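Local atomic coordinates of NAD-dependent aldehyde dehydrogenase (Burkholderia multivorans, PDB entry 5UJU), a protein that probably catalyses the NAD-dependent oxidation of aldehydes to carboxylic acids, as other members of the aldehyde dehydrogenase family do. Residues V406-L420 against K451-V463. Residues are numbered along the deposited sequence; the frame is centred on the assembly and turned at random.
With NA (sodium ion), chain C.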
loop_
_atom_site.group_PDB
_atom_site.type_symbol
_atom_site.label_atom_id
_atom_site.label_comp_id
_atom_site.label_asym_id
_atom_site.label_seq_id
_atom_site.Cartn_x
_atom_site.Cartn_y
_atom_site.Cartn_z
ATOM N N VAL A 406 -14.484 -31.757 -3.601
ATOM C CA VAL A 406 -14.459 -31.852 -2.145
ATOM C C VAL A 406 -14.766 -33.285 -1.717
ATOM O O VAL A 406 -14.148 -33.824 -0.792
ATOM C CB VAL A 406 -15.446 -30.847 -1.524
ATOM C CG1 VAL A 406 -15.550 -31.055 -0.012
ATOM C CG2 VAL A 406 -15.055 -29.418 -1.868
ATOM N N THR A 407 -15.730 -33.919 -2.388
ATOM C CA THR A 407 -16.050 -35.316 -2.116
ATOM C C THR A 407 -14.831 -36.212 -2.311
ATOM O O THR A 407 -14.604 -37.145 -1.530
ATOM C CB THR A 407 -17.198 -35.763 -3.018
ATOM O OG1 THR A 407 -18.379 -35.030 -2.670
ATOM C CG2 THR A 407 -17.465 -37.245 -2.836
ATOM N N ALA A 408 -14.042 -35.959 -3.361
ATOM C CA ALA A 408 -12.845 -36.765 -3.592
ATOM C C ALA A 408 -11.821 -36.575 -2.479
ATOM O O ALA A 408 -11.169 -37.537 -2.052
ATOM C CB ALA A 408 -12.223 -36.414 -4.944
ATOM N N ARG A 409 -11.677 -35.343 -1.987
ATOM C CA ARG A 409 -10.687 -35.072 -0.957
ATOM C C ARG A 409 -11.085 -35.682 0.384
ATOM O O ARG A 409 -10.209 -36.081 1.159
ATOM C CB ARG A 409 -10.473 -33.567 -0.829
ATOM C CG ARG A 409 -9.365 -33.175 0.139
ATOM C CD ARG A 409 -9.145 -31.662 0.161
ATOM N NE ARG A 409 -8.831 -31.114 -1.157
ATOM C CZ ARG A 409 -9.700 -30.473 -1.938
ATOM N NH1 ARG A 409 -10.955 -30.278 -1.534
ATOM N NH2 ARG A 409 -9.307 -30.019 -3.122
ATOM N N ILE A 410 -12.386 -35.740 0.680
ATOM C CA ILE A 410 -12.859 -36.442 1.873
ATOM C C ILE A 410 -12.386 -37.886 1.839
ATOM O O ILE A 410 -11.901 -38.423 2.841
ATOM C CB ILE A 410 -14.394 -36.354 1.987
ATOM C CG1 ILE A 410 -14.841 -34.920 2.270
ATOM C CG2 ILE A 410 -14.917 -37.258 3.094
ATOM C CD1 ILE A 410 -16.349 -34.706 2.144
ATOM N N ASP A 411 -12.535 -38.547 0.690
ATOM C CA ASP A 411 -12.114 -39.941 0.614
ATOM C C ASP A 411 -10.598 -40.070 0.681
ATOM O O ASP A 411 -10.082 -41.028 1.271
ATOM C CB ASP A 411 -12.652 -40.613 -0.645
ATOM C CG ASP A 411 -12.454 -42.128 -0.613
ATOM O OD1 ASP A 411 -13.062 -42.789 0.260
ATOM O OD2 ASP A 411 -11.679 -42.657 -1.443
ATOM N N ALA A 412 -9.861 -39.119 0.097
ATOM C CA ALA A 412 -8.410 -39.136 0.259
ATOM C C ALA A 412 -8.023 -38.999 1.730
ATOM O O ALA A 412 -7.125 -39.698 2.214
ATOM C CB ALA A 412 -7.766 -38.030 -0.572
ATOM N N ALA A 413 -8.707 -38.112 2.460
ATOM C CA ALA A 413 -8.371 -37.886 3.862
ATOM C C ALA A 413 -8.651 -39.115 4.726
ATOM O O ALA A 413 -7.985 -39.305 5.752
ATOM C CB ALA A 413 -9.135 -36.671 4.396
ATOM N N ARG A 414 -9.618 -39.957 4.337
ATOM C CA ARG A 414 -9.931 -41.146 5.127
ATOM C C ARG A 414 -8.710 -42.029 5.347
ATOM O O ARG A 414 -8.573 -42.652 6.405
ATOM C CB ARG A 414 -11.040 -41.962 4.465
ATOM C CG ARG A 414 -12.431 -41.464 4.730
ATOM C CD ARG A 414 -13.465 -42.450 4.200
ATOM N NE ARG A 414 -14.824 -41.976 4.451
ATOM C CZ ARG A 414 -15.622 -41.472 3.516
ATOM N NH1 ARG A 414 -15.204 -41.392 2.263
ATOM N NH2 ARG A 414 -16.842 -41.056 3.831
ATOM N N ALA A 415 -7.823 -42.112 4.365
ATOM C CA ALA A 415 -6.676 -43.003 4.460
ATOM C C ALA A 415 -5.554 -42.449 5.328
ATOM O O ALA A 415 -4.576 -43.164 5.566
ATOM C CB ALA A 415 -6.129 -43.302 3.061
ATOM N N VAL A 416 -5.674 -41.221 5.821
ATOM C CA VAL A 416 -4.504 -40.512 6.327
ATOM C C VAL A 416 -4.176 -40.833 7.788
ATOM O O VAL A 416 -2.995 -40.881 8.156
ATOM C CB VAL A 416 -4.706 -39.004 6.102
ATOM C CG1 VAL A 416 -4.161 -38.181 7.257
ATOM C CG2 VAL A 416 -4.046 -38.596 4.797
ATOM N N GLY A 417 -5.178 -41.064 8.635
ATOM C CA GLY A 417 -4.882 -41.453 10.003
ATOM C C GLY A 417 -5.882 -42.440 10.561
ATOM O O GLY A 417 -6.369 -43.315 9.837
ATOM N N ARG A 418 -6.240 -42.276 11.830
ATOM C CA ARG A 418 -7.319 -43.048 12.432
ATOM C C ARG A 418 -8.588 -42.214 12.381
ATOM O O ARG A 418 -8.594 -41.055 12.816
ATOM C CB ARG A 418 -7.017 -43.434 13.886
ATOM C CG ARG A 418 -8.218 -44.101 14.587
ATOM C CD ARG A 418 -7.967 -44.411 16.061
ATOM N NE ARG A 418 -6.905 -45.387 16.226
ATOM C CZ ARG A 418 -7.097 -46.698 16.352
ATOM N NH1 ARG A 418 -8.317 -47.210 16.338
ATOM N NH2 ARG A 418 -6.058 -47.490 16.489
ATOM N N VAL A 419 -9.655 -42.797 11.843
ATOM C CA VAL A 419 -10.912 -42.074 11.715
ATOM C C VAL A 419 -11.602 -42.064 13.071
ATOM O O VAL A 419 -11.883 -43.121 13.645
ATOM C CB VAL A 419 -11.805 -42.698 10.638
ATOM C CG1 VAL A 419 -13.105 -41.909 10.536
ATOM C CG2 VAL A 419 -11.076 -42.712 9.301
ATOM N N LEU A 420 -11.883 -40.865 13.582
ATOM C CA LEU A 420 -12.670 -40.720 14.799
ATOM C C LEU A 420 -14.160 -40.623 14.492
ATOM O O LEU A 420 -14.991 -41.116 15.262
ATOM C CB LEU A 420 -12.193 -39.497 15.584
ATOM C CG LEU A 420 -10.781 -39.643 16.161
ATOM C CD1 LEU A 420 -10.254 -38.316 16.648
ATOM C CD2 LEU A 420 -10.774 -40.666 17.273
ATOM N N LYS A 451 1.127 -34.180 6.759
ATOM C CA LYS A 451 -0.281 -34.279 6.413
ATOM C C LYS A 451 -1.086 -33.075 6.867
ATOM O O LYS A 451 -1.918 -32.578 6.104
ATOM C CB LYS A 451 -0.889 -35.556 7.011
ATOM C CG LYS A 451 -0.135 -36.858 6.681
ATOM C CD LYS A 451 -0.357 -37.222 5.210
ATOM C CE LYS A 451 0.429 -38.445 4.758
ATOM N NZ LYS A 451 0.511 -38.508 3.264
ATOM N N PHE A 452 -0.852 -32.554 8.066
ATOM C CA PHE A 452 -1.758 -31.531 8.565
ATOM C C PHE A 452 -1.271 -30.108 8.319
ATOM O O PHE A 452 -1.964 -29.166 8.716
ATOM C CB PHE A 452 -2.090 -31.749 10.061
ATOM C CG PHE A 452 -0.897 -31.733 11.010
ATOM C CD1 PHE A 452 -0.513 -32.902 11.672
ATOM C CD2 PHE A 452 -0.232 -30.554 11.313
ATOM C CE1 PHE A 452 0.551 -32.909 12.575
ATOM C CE2 PHE A 452 0.840 -30.551 12.212
ATOM C CZ PHE A 452 1.225 -31.730 12.844
ATOM N N THR A 453 -0.119 -29.922 7.667
ATOM C CA THR A 453 0.243 -28.606 7.146
ATOM C C THR A 453 -0.234 -28.411 5.716
ATOM O O THR A 453 0.022 -27.357 5.129
ATOM C CB THR A 453 1.758 -28.363 7.185
ATOM O OG1 THR A 453 2.429 -29.364 6.412
ATOM C CG2 THR A 453 2.290 -28.382 8.626
ATOM N N GLN A 454 -0.943 -29.382 5.156
ATOM C CA GLN A 454 -1.588 -29.186 3.869
ATOM C C GLN A 454 -2.988 -28.653 4.111
ATOM O O GLN A 454 -3.571 -28.826 5.184
ATOM C CB GLN A 454 -1.691 -30.481 3.063
ATOM C CG GLN A 454 -0.437 -31.302 2.942
ATOM C CD GLN A 454 -0.748 -32.657 2.356
ATOM O OE1 GLN A 454 -1.605 -32.780 1.479
ATOM N NE2 GLN A 454 -0.080 -33.687 2.851
ATOM N N GLU A 455 -3.523 -27.980 3.112
ATOM C CA GLU A 455 -4.896 -27.528 3.204
ATOM C C GLU A 455 -5.801 -28.629 2.660
ATOM O O GLU A 455 -5.518 -29.229 1.619
ATOM C CB GLU A 455 -5.063 -26.199 2.465
ATOM C CG GLU A 455 -6.385 -25.493 2.709
ATOM C CD GLU A 455 -7.157 -25.226 1.429
ATOM O OE1 GLU A 455 -6.546 -25.271 0.340
ATOM O OE2 GLU A 455 -8.374 -24.962 1.521
ATOM N N TRP A 456 -6.824 -28.966 3.424
ATOM C CA TRP A 456 -7.797 -29.980 3.034
ATOM C C TRP A 456 -9.133 -29.260 2.943
ATOM O O TRP A 456 -9.847 -29.131 3.944
ATOM C CB TRP A 456 -7.845 -31.108 4.056
ATOM C CG TRP A 456 -6.566 -31.861 4.165
ATOM C CD1 TRP A 456 -5.457 -31.498 4.875
ATOM C CD2 TRP A 456 -6.254 -33.109 3.541
ATOM N NE1 TRP A 456 -4.474 -32.452 4.743
ATOM C CE2 TRP A 456 -4.936 -33.449 3.923
ATOM C CE3 TRP A 456 -6.959 -33.975 2.702
ATOM C CZ2 TRP A 456 -4.312 -34.620 3.491
ATOM C CZ3 TRP A 456 -6.340 -35.136 2.272
ATOM C CH2 TRP A 456 -5.028 -35.447 2.664
ATOM N N PHE A 457 -9.504 -28.832 1.749
ATOM C CA PHE A 457 -10.704 -28.019 1.632
ATOM C C PHE A 457 -11.932 -28.906 1.752
ATOM O O PHE A 457 -12.053 -29.920 1.057
ATOM C CB PHE A 457 -10.729 -27.238 0.322
ATOM C CG PHE A 457 -11.970 -26.419 0.154
ATOM C CD1 PHE A 457 -12.151 -25.260 0.902
ATOM C CD2 PHE A 457 -12.962 -26.806 -0.732
ATOM C CE1 PHE A 457 -13.307 -24.487 0.755
ATOM C CE2 PHE A 457 -14.120 -26.044 -0.881
ATOM C CZ PHE A 457 -14.288 -24.885 -0.130
ATOM N N GLY A 458 -12.830 -28.534 2.650
ATOM C CA GLY A 458 -13.998 -29.331 2.911
ATOM C C GLY A 458 -14.095 -29.669 4.380
ATOM O O GLY A 458 -13.329 -29.166 5.208
ATOM N N PRO A 459 -15.050 -30.521 4.734
ATOM C CA PRO A 459 -15.327 -30.809 6.158
ATOM C C PRO A 459 -14.380 -31.863 6.718
ATOM O O PRO A 459 -14.773 -32.978 7.050
ATOM C CB PRO A 459 -16.781 -31.293 6.113
ATOM C CG PRO A 459 -16.873 -31.994 4.782
ATOM C CD PRO A 459 -15.982 -31.218 3.832
ATOM N N ILE A 460 -13.106 -31.501 6.831
ATOM C CA ILE A 460 -12.039 -32.426 7.210
ATOM C C ILE A 460 -11.262 -31.812 8.364
ATOM O O ILE A 460 -10.889 -30.637 8.300
ATOM C CB ILE A 460 -11.101 -32.694 6.018
ATOM C CG1 ILE A 460 -11.897 -33.289 4.846
ATOM C CG2 ILE A 460 -9.880 -33.534 6.447
ATOM C CD1 ILE A 460 -11.209 -33.145 3.475
ATOM N N SER A 461 -11.012 -32.594 9.417
ATOM C CA SER A 461 -10.231 -32.049 10.520
ATOM C C SER A 461 -9.408 -33.135 11.208
ATOM O O SER A 461 -9.672 -34.338 11.073
ATOM C CB SER A 461 -11.117 -31.337 11.542
ATOM O OG SER A 461 -12.097 -32.211 12.074
ATOM N N PHE A 462 -8.398 -32.676 11.952
ATOM C CA PHE A 462 -7.437 -33.536 12.633
ATOM C C PHE A 462 -7.353 -33.128 14.098
ATOM O O PHE A 462 -7.077 -31.961 14.406
ATOM C CB PHE A 462 -6.053 -33.436 11.978
ATOM C CG PHE A 462 -6.094 -33.490 10.479
ATOM C CD1 PHE A 462 -6.290 -34.689 9.817
ATOM C CD2 PHE A 462 -5.958 -32.332 9.731
ATOM C CE1 PHE A 462 -6.346 -34.732 8.429
ATOM C CE2 PHE A 462 -6.012 -32.372 8.342
ATOM C CZ PHE A 462 -6.211 -33.566 7.694
ATOM N N VAL A 463 -7.617 -34.078 14.990
ATOM C CA VAL A 463 -7.272 -33.957 16.404
ATOM C C VAL A 463 -5.871 -34.547 16.552
ATOM O O VAL A 463 -5.654 -35.727 16.258
ATOM C CB VAL A 463 -8.295 -34.683 17.293
ATOM C CG1 VAL A 463 -7.969 -34.476 18.775
ATOM C CG2 VAL A 463 -9.711 -34.187 16.966
HETATM NA NA NA C . -12.202 -27.041 6.528
HETATM O O HOH W 1 -10.139 -28.455 6.455
HETATM O O HOH W 2 -11.972 -26.308 4.060
HETATM O O HOH W 3 -12.573 -28.277 8.945
HETATM O O HOH W 4 -10.737 -25.185 7.617
#
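Arg409 supplies the one hydrogen bond between 406-420 and 451-463. Its NH1 donates to Phe457 O at 2.8 Å. The bond is bent (139° at the hydrogen), and the oxygen lies out of the guanidinium plane. CG is anti to the backbone N (chi1 -175°), and a bend at chi3 brings NH1 to that oxygen, with Phe457 CB over one face of the guanidinium.

The apolar contacts start at Trp456. Arg409 CG approaches its CE3 to 3.6 Å, Ala413 CB meets CZ3, and Val416 CG2 reaches CH2. Trp456 NE1 gives a nearly straight bond (173°) to Lys451 O at the ring edge, which helps to hold the indole's rotation. Phe462 CZ lies over one indole face. Ile460 points at the helix, placing CG2 against Ala413 CB. Val406 divides its methyls: CG2 packs on Phe457 CD2 at 3.5 Å, CG1 on Gly458 CA and Pro459 CD.

The axes of helix segment 406-414 and strand segment 460-463 come within 9.7 Å and run roughly parallel. The strand belongs to the mixed seven-stranded sheet that has 418-421 at one edge, consistent with the catalytic domain of aldehyde dehydrogenases. Leu420 and Val463 meet farther along, near helix 373-388.

The loop also binds sodium. Gly458 O coordinates it at 2.7 Å, four waters and Gly348 O complete the site, and one of those waters donates to Ile460 O.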